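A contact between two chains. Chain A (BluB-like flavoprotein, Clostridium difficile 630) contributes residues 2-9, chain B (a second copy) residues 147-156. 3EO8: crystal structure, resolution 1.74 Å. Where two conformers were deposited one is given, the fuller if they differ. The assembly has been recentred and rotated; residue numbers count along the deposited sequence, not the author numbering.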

HETATM    1  N   MSE A   2      -1.829  16.959  16.365  1.00 31.12           N
HETATM    2  CA  MSE A   2      -0.411  16.838  16.076  1.00 30.29           C
HETATM    3  C   MSE A   2      -0.182  17.209  14.625  1.00 29.91           C
HETATM    4  O   MSE A   2      -0.997  16.877  13.762  1.00 28.61           O
ATOM      5  N   GLU A   3       0.909  17.921  14.367  1.00 29.78           N
ATOM      6  CA  GLU A   3       1.254  18.328  13.005  1.00 29.44           C
ATOM      7  C   GLU A   3       1.731  17.094  12.241  1.00 29.21           C
ATOM      8  O   GLU A   3       2.284  16.162  12.847  1.00 27.83           O
ATOM      9  N   LEU A   4       1.497  17.094  10.922  1.00 28.62           N
ATOM     10  CA  LEU A   4       1.709  15.919  10.093  1.00 28.24           C
ATOM     11  C   LEU A   4       3.134  15.346  10.164  1.00 28.07           C
ATOM     12  O   LEU A   4       3.325  14.145  10.350  1.00 26.79           O
ATOM     13  N   GLN A   5       4.130  16.195   9.927  1.00 28.41           N
ATOM     14  CA  GLN A   5       5.516  15.732   9.899  1.00 28.31           C
ATOM     15  C   GLN A   5       5.891  15.195  11.256  1.00 28.21           C
ATOM     16  O   GLN A   5       6.621  14.224  11.369  1.00 28.06           O
ATOM     17  N   ASP A   6       5.391  15.822  12.317  1.00 28.17           N
ATOM     18  CA  ASP A   6       5.688  15.330  13.656  1.00 28.52           C
ATOM     19  C   ASP A   6       5.179  13.903  13.808  1.00 27.73           C
ATOM     20  O   ASP A   6       5.876  13.041  14.370  1.00 28.42           O
ATOM     21  N   THR A   7       3.983  13.636  13.290  1.00 27.35           N
ATOM     22  CA  THR A   7       3.426  12.271  13.346  0.50 27.05           C
ATOM     23  C   THR A   7       4.226  11.320  12.469  1.00 27.08           C
ATOM     24  O   THR A   7       4.493  10.198  12.866  1.00 25.93           O
ATOM     25  N   ILE A   8       4.585  11.770  11.269  1.00 26.45           N
ATOM     26  CA  ILE A   8       5.312  10.922  10.325  1.00 26.68           C
ATOM     27  C   ILE A   8       6.673  10.498  10.893  1.00 26.61           C
ATOM     28  O   ILE A   8       7.066   9.344  10.725  1.00 26.33           O
ATOM     29  N   PHE A   9       7.341  11.404  11.601  1.00 26.07           N
ATOM     30  CA  PHE A   9       8.703  11.105  12.074  1.00 27.46           C
ATOM     31  C   PHE A   9       8.718  10.511  13.478  1.00 27.97           C
ATOM     32  O   PHE A   9       9.734  10.004  13.935  1.00 28.16           O
TER
ATOM     33  N   GLU B 147       1.375   7.364   0.380  1.00 23.15           N
ATOM     34  CA  GLU B 147       0.449   8.128   1.236  1.00 22.59           C
ATOM     35  C   GLU B 147       1.167   9.187   2.084  1.00 22.82           C
ATOM     36  O   GLU B 147       0.656  10.286   2.267  1.00 22.49           O
ATOM     37  N   ASN B 148       2.350   8.869   2.621  1.00 22.98           N
ATOM     38  CA  ASN B 148       3.141   9.859   3.359  1.00 22.89           C
ATOM     39  C   ASN B 148       3.501  11.042   2.443  1.00 22.82           C
ATOM     40  O   ASN B 148       3.415  12.214   2.839  1.00 22.33           O
ATOM     41  N   PHE B 149       3.889  10.713   1.218  1.00 21.81           N
ATOM     42  CA  PHE B 149       4.218  11.719   0.212  1.00 22.43           C
ATOM     43  C   PHE B 149       3.013  12.621  -0.071  1.00 21.77           C
ATOM     44  O   PHE B 149       3.140  13.857  -0.082  1.00 23.22           O
ATOM     45  N   THR B 150       1.864  11.970  -0.284  1.00 22.41           N
ATOM     46  CA  THR B 150       0.581  12.580  -0.629  1.00 22.14           C
ATOM     47  C   THR B 150       0.153  13.553   0.468  1.00 23.51           C
ATOM     48  O   THR B 150      -0.184  14.695   0.181  1.00 23.79           O
ATOM     49  N   LEU B 151       0.153  13.103   1.718  1.00 23.71           N
ATOM     50  CA  LEU B 151      -0.238  13.997   2.807  1.00 24.52           C
ATOM     51  C   LEU B 151       0.749  15.142   2.955  1.00 24.48           C
ATOM     52  O   LEU B 151       0.367  16.272   3.223  1.00 24.24           O
ATOM     53  N   SER B 152       2.028  14.881   2.742  1.00 24.93           N
ATOM     54  CA  SER B 152       3.005  15.945   2.907  1.00 25.35           C
ATOM     55  C   SER B 152       2.840  17.010   1.817  1.00 25.05           C
ATOM     56  O   SER B 152       3.080  18.177   2.070  1.00 25.65           O
ATOM     57  N   ALA B 153       2.482  16.602   0.599  1.00 25.25           N
ATOM     58  CA  ALA B 153       2.166  17.567  -0.467  1.00 24.04           C
ATOM     59  C   ALA B 153       1.109  18.571   0.001  1.00 24.05           C
ATOM     60  O   ALA B 153       1.235  19.781  -0.180  1.00 24.10           O
ATOM     61  N   ILE B 154       0.074  18.054   0.648  1.00 24.28           N
ATOM     62  CA  ILE B 154      -1.041  18.876   1.063  1.00 24.44           C
ATOM     63  C   ILE B 154      -0.596  19.857   2.143  1.00 24.46           C
ATOM     64  O   ILE B 154      -0.902  21.060   2.074  1.00 24.52           O
ATOM     65  N   GLU B 155       0.186  19.378   3.105  1.00 24.26           N
ATOM     66  CA  GLU B 155       0.666  20.253   4.179  1.00 24.62           C
ATOM     67  C   GLU B 155       1.438  21.426   3.607  1.00 24.06           C
ATOM     68  O   GLU B 155       1.372  22.532   4.141  1.00 24.71           O
ATOM     69  N   LEU B 156       2.151  21.181   2.515  1.00 23.85           N
ATOM     70  CA  LEU B 156       3.014  22.176   1.907  1.00 23.49           C
ATOM     71  C   LEU B 156       2.297  23.087   0.906  1.00 23.99           C
ATOM     72  O   LEU B 156       2.932  23.980   0.335  1.00 24.56           O
TER

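Two helices from the two copies of this BluB-like flavoprotein, A:4-9 and B:147-155, run nearly antiparallel (159° between their N-to-C directions) with axes 10.7 Å apart at closest approach. A:Leu4 lies beside B:Ser152 and A:Ile8 beside B:Asn148, one helical turn along in each chain, and the two stretches bury 353 Å² between them. B:Glu155, A:Leu4 and A:Ile8 cover most of that surface, and all three point their CA-to-CB bonds toward the partner.

B:Glu155 extends with chi1 and chi2 both t, which carries its carboxylate to the start of the chain A helix. There B:Glu155 OE1 accepts a hydrogen bond from A:Gln5 NE2 (2.9 Å, nearly straight at 163°) and sits 3.5 Å from A:Leu4 CB. A:Gln5 leaves its backbone sideways, but chi1 and chi2, both m, fold its end back to the interface. The amide uses both its hydrogens: A:Gln5 NE2 also donates to B:Ser152 OG (3.0 Å, 166°), so one side chain ties together two residues almost a turn apart on chain B. B:Ser152, chi1 m, in turn donates from OG to its own helix at B:Asn148 O (2.8 Å), so the hydroxyl accepts across the contact while donating within its chain.

A:Glu3, chi1 t, caps the chain A helix: OE1 accepts from A:Asp6 N (2.8 Å). Its OE2 is modelled 2.4 Å from B:Glu155 OE2, too close for the placement of these oxygens to be relied on.

A:Leu4, chi1 t and chi2 p, supplies the apolar centre. Its CD2 lies 3.7 Å from B:Leu151 CB and 3.3 Å from B:Leu151 O, resting against the backbone as much as the side chain; the same methyl is 3.6 Å from B:Ser152 N. B:Leu151, m then t, points its CA-to-CB bond toward the chain A stretch to meet it.

One turn on, A:Ile8 (chi1 m, chi2 t) packs against more polar neighbours. Its CD1 comes within 3.8 Å of B:Ser152 OG, and its CG2 branch lies 3.8 Å from B:Asn148 ND2. B:Asn148, chi1 m, starts sideways and brings its amide end nearer. Water 1 bridges the chains here, donating to A:Ile8 O (2.8 Å) and accepting from B:Asn148 ND2 (3.1 Å), so that backbone carbonyl and side-chain amide are linked without touching directly. A:Asp6, A:Thr7 and A:Phe9 make no contact with the chain B stretch, and the CA-to-CB bonds of B:Phe149 and B:Ala153 point away from the chain A stretch.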

HETATM    1  CB  MSE A   2       0.051  15.409  16.335  1.00 30.21           C
HETATM    2  CG  MSE A   2       1.534  15.235  16.430  1.00 30.01           C
HETATM    3 SE   MSE A   2       1.994  13.441  17.051  0.75 29.99          SE
HETATM    4  CE  MSE A   2       1.242  13.620  18.733  1.00 26.02           C
ATOM      5  CB  GLU A   3       2.317  19.415  13.054  1.00 29.76           C
ATOM      6  CG  GLU A   3       2.843  19.899  11.691  1.00 31.76           C
ATOM      7  CD  GLU A   3       4.089  19.144  11.217  1.00 33.63           C
ATOM      8  OE1 GLU A   3       4.809  18.553  12.052  1.00 35.65           O
ATOM      9  OE2 GLU A   3       4.362  19.155  10.002  1.00 37.03           O
ATOM     10  CB  LEU A   4       1.363  16.238   8.637  1.00 28.05           C
ATOM     11  CG  LEU A   4       1.618  15.111   7.622  1.00 28.41           C
ATOM     12  CD1 LEU A   4       0.674  13.936   7.870  1.00 30.75           C
ATOM     13  CD2 LEU A   4       1.512  15.620   6.196  1.00 27.70           C
ATOM     14  CB  GLN A   5       6.499  16.845   9.506  1.00 28.57           C
ATOM     15  CG  GLN A   5       6.337  17.391   8.103  1.00 30.19           C
ATOM     16  CD  GLN A   5       6.258  16.280   7.038  1.00 31.52           C
ATOM     17  OE1 GLN A   5       7.166  15.470   6.895  1.00 32.42           O
ATOM     18  NE2 GLN A   5       5.167  16.243   6.314  1.00 31.00           N
ATOM     19  CB  ASP A   6       5.084  16.245  14.736  1.00 28.33           C
ATOM     20  CG  ASP A   6       5.874  17.528  14.926  1.00 32.26           C
ATOM     21  OD1 ASP A   6       7.011  17.634  14.397  1.00 34.19           O
ATOM     22  OD2 ASP A   6       5.368  18.442  15.636  1.00 31.85           O
ATOM     23  CB  THR A   7       1.912  12.139  12.934  0.50 26.99           C
ATOM     24  OG1 THR A   7       1.728  12.366  11.518  0.50 26.62           O
ATOM     25  CG2 THR A   7       1.037  13.093  13.732  0.50 26.40           C
ATOM     26  CB  ILE A   8       5.452  11.601   8.945  1.00 26.29           C
ATOM     27  CG1 ILE A   8       4.126  11.435   8.184  1.00 25.38           C
ATOM     28  CG2 ILE A   8       6.660  11.017   8.129  1.00 26.84           C
ATOM     29  CD1 ILE A   8       4.106  12.086   6.806  1.00 27.89           C
ATOM     30  CB  PHE A   9       9.623  12.310  11.887  1.00 28.06           C
ATOM     31  CG  PHE A   9       9.994  12.523  10.440  1.00 28.64           C
ATOM     32  CD1 PHE A   9      10.903  11.670   9.816  1.00 31.06           C
ATOM     33  CD2 PHE A   9       9.346  13.475   9.674  1.00 30.32           C
ATOM     34  CE1 PHE A   9      11.188  11.816   8.463  1.00 30.41           C
ATOM     35  CE2 PHE A   9       9.628  13.614   8.330  1.00 31.47           C
ATOM     36  CZ  PHE A   9      10.535  12.780   7.726  1.00 28.90           C
TER
ATOM     37  CB  GLU B 147      -0.418   7.168   2.100  1.00 22.28           C
ATOM     38  CG  GLU B 147      -1.525   7.876   2.943  1.00 23.40           C
ATOM     39  CD  GLU B 147      -2.611   8.564   2.104  1.00 24.17           C
ATOM     40  OE1 GLU B 147      -2.539   8.548   0.858  1.00 24.64           O
ATOM     41  OE2 GLU B 147      -3.543   9.126   2.722  1.00 25.59           O
ATOM     42  CB  ASN B 148       4.425   9.241   3.945  1.00 22.84           C
ATOM     43  CG  ASN B 148       4.210   8.552   5.285  1.00 24.80           C
ATOM     44  OD1 ASN B 148       3.071   8.370   5.730  1.00 23.81           O
ATOM     45  ND2 ASN B 148       5.319   8.186   5.956  1.00 23.79           N
ATOM     46  CB  PHE B 149       4.641  10.989  -1.062  1.00 22.53           C
ATOM     47  CG  PHE B 149       5.159  11.891  -2.170  1.00 23.31           C
ATOM     48  CD1 PHE B 149       4.305  12.741  -2.856  1.00 26.05           C
ATOM     49  CD2 PHE B 149       6.497  11.875  -2.536  1.00 22.30           C
ATOM     50  CE1 PHE B 149       4.785  13.566  -3.887  1.00 25.00           C
ATOM     51  CE2 PHE B 149       6.967  12.694  -3.578  1.00 23.28           C
ATOM     52  CZ  PHE B 149       6.099  13.521  -4.239  1.00 23.99           C
ATOM     53  CB  THR B 150      -0.478  11.468  -0.818  1.00 21.80           C
ATOM     54  OG1 THR B 150      -0.126  10.698  -1.971  1.00 22.18           O
ATOM     55  CG2 THR B 150      -1.915  11.994  -0.963  1.00 23.11           C
ATOM     56  CB  LEU B 151      -0.419  13.246   4.134  1.00 25.88           C
ATOM     57  CG  LEU B 151      -1.506  12.170   4.123  1.00 25.19           C
ATOM     58  CD1 LEU B 151      -1.521  11.429   5.482  1.00 27.11           C
ATOM     59  CD2 LEU B 151      -2.882  12.708   3.762  1.00 26.53           C
ATOM     60  CB  SER B 152       4.421  15.391   2.897  1.00 24.93           C
ATOM     61  OG  SER B 152       4.616  14.463   3.942  1.00 25.63           O
ATOM     62  CB  ALA B 153       1.692  16.834  -1.771  1.00 23.45           C
ATOM     63  CB  ILE B 154      -2.240  17.989   1.512  1.00 24.18           C
ATOM     64  CG1 ILE B 154      -2.794  17.205   0.325  1.00 23.79           C
ATOM     65  CG2 ILE B 154      -3.329  18.830   2.134  1.00 22.49           C
ATOM     66  CD1 ILE B 154      -3.512  16.002   0.716  1.00 25.60           C
ATOM     67  CB  GLU B 155       1.577  19.498   5.135  1.00 24.89           C
ATOM     68  CG  GLU B 155       2.228  20.380   6.174  1.00 25.86           C
ATOM     69  CD  GLU B 155       2.896  19.591   7.276  1.00 27.15           C
ATOM     70  OE1 GLU B 155       3.492  18.536   6.971  1.00 27.69           O
ATOM     71  OE2 GLU B 155       2.844  20.074   8.433  1.00 28.61           O
ATOM     72  CB  LEU B 156       4.222  21.499   1.245  1.00 23.13           C
ATOM     73  CG  LEU B 156       5.229  20.842   2.207  1.00 23.43           C
ATOM     74  CD1 LEU B 156       6.104  19.828   1.482  1.00 24.65           C
ATOM     75  CD2 LEU B 156       6.053  21.873   2.966  1.00 24.91           C
TER
HETATM   76  O   HOH W   1       6.323   7.418   8.806  1.00 15.97           O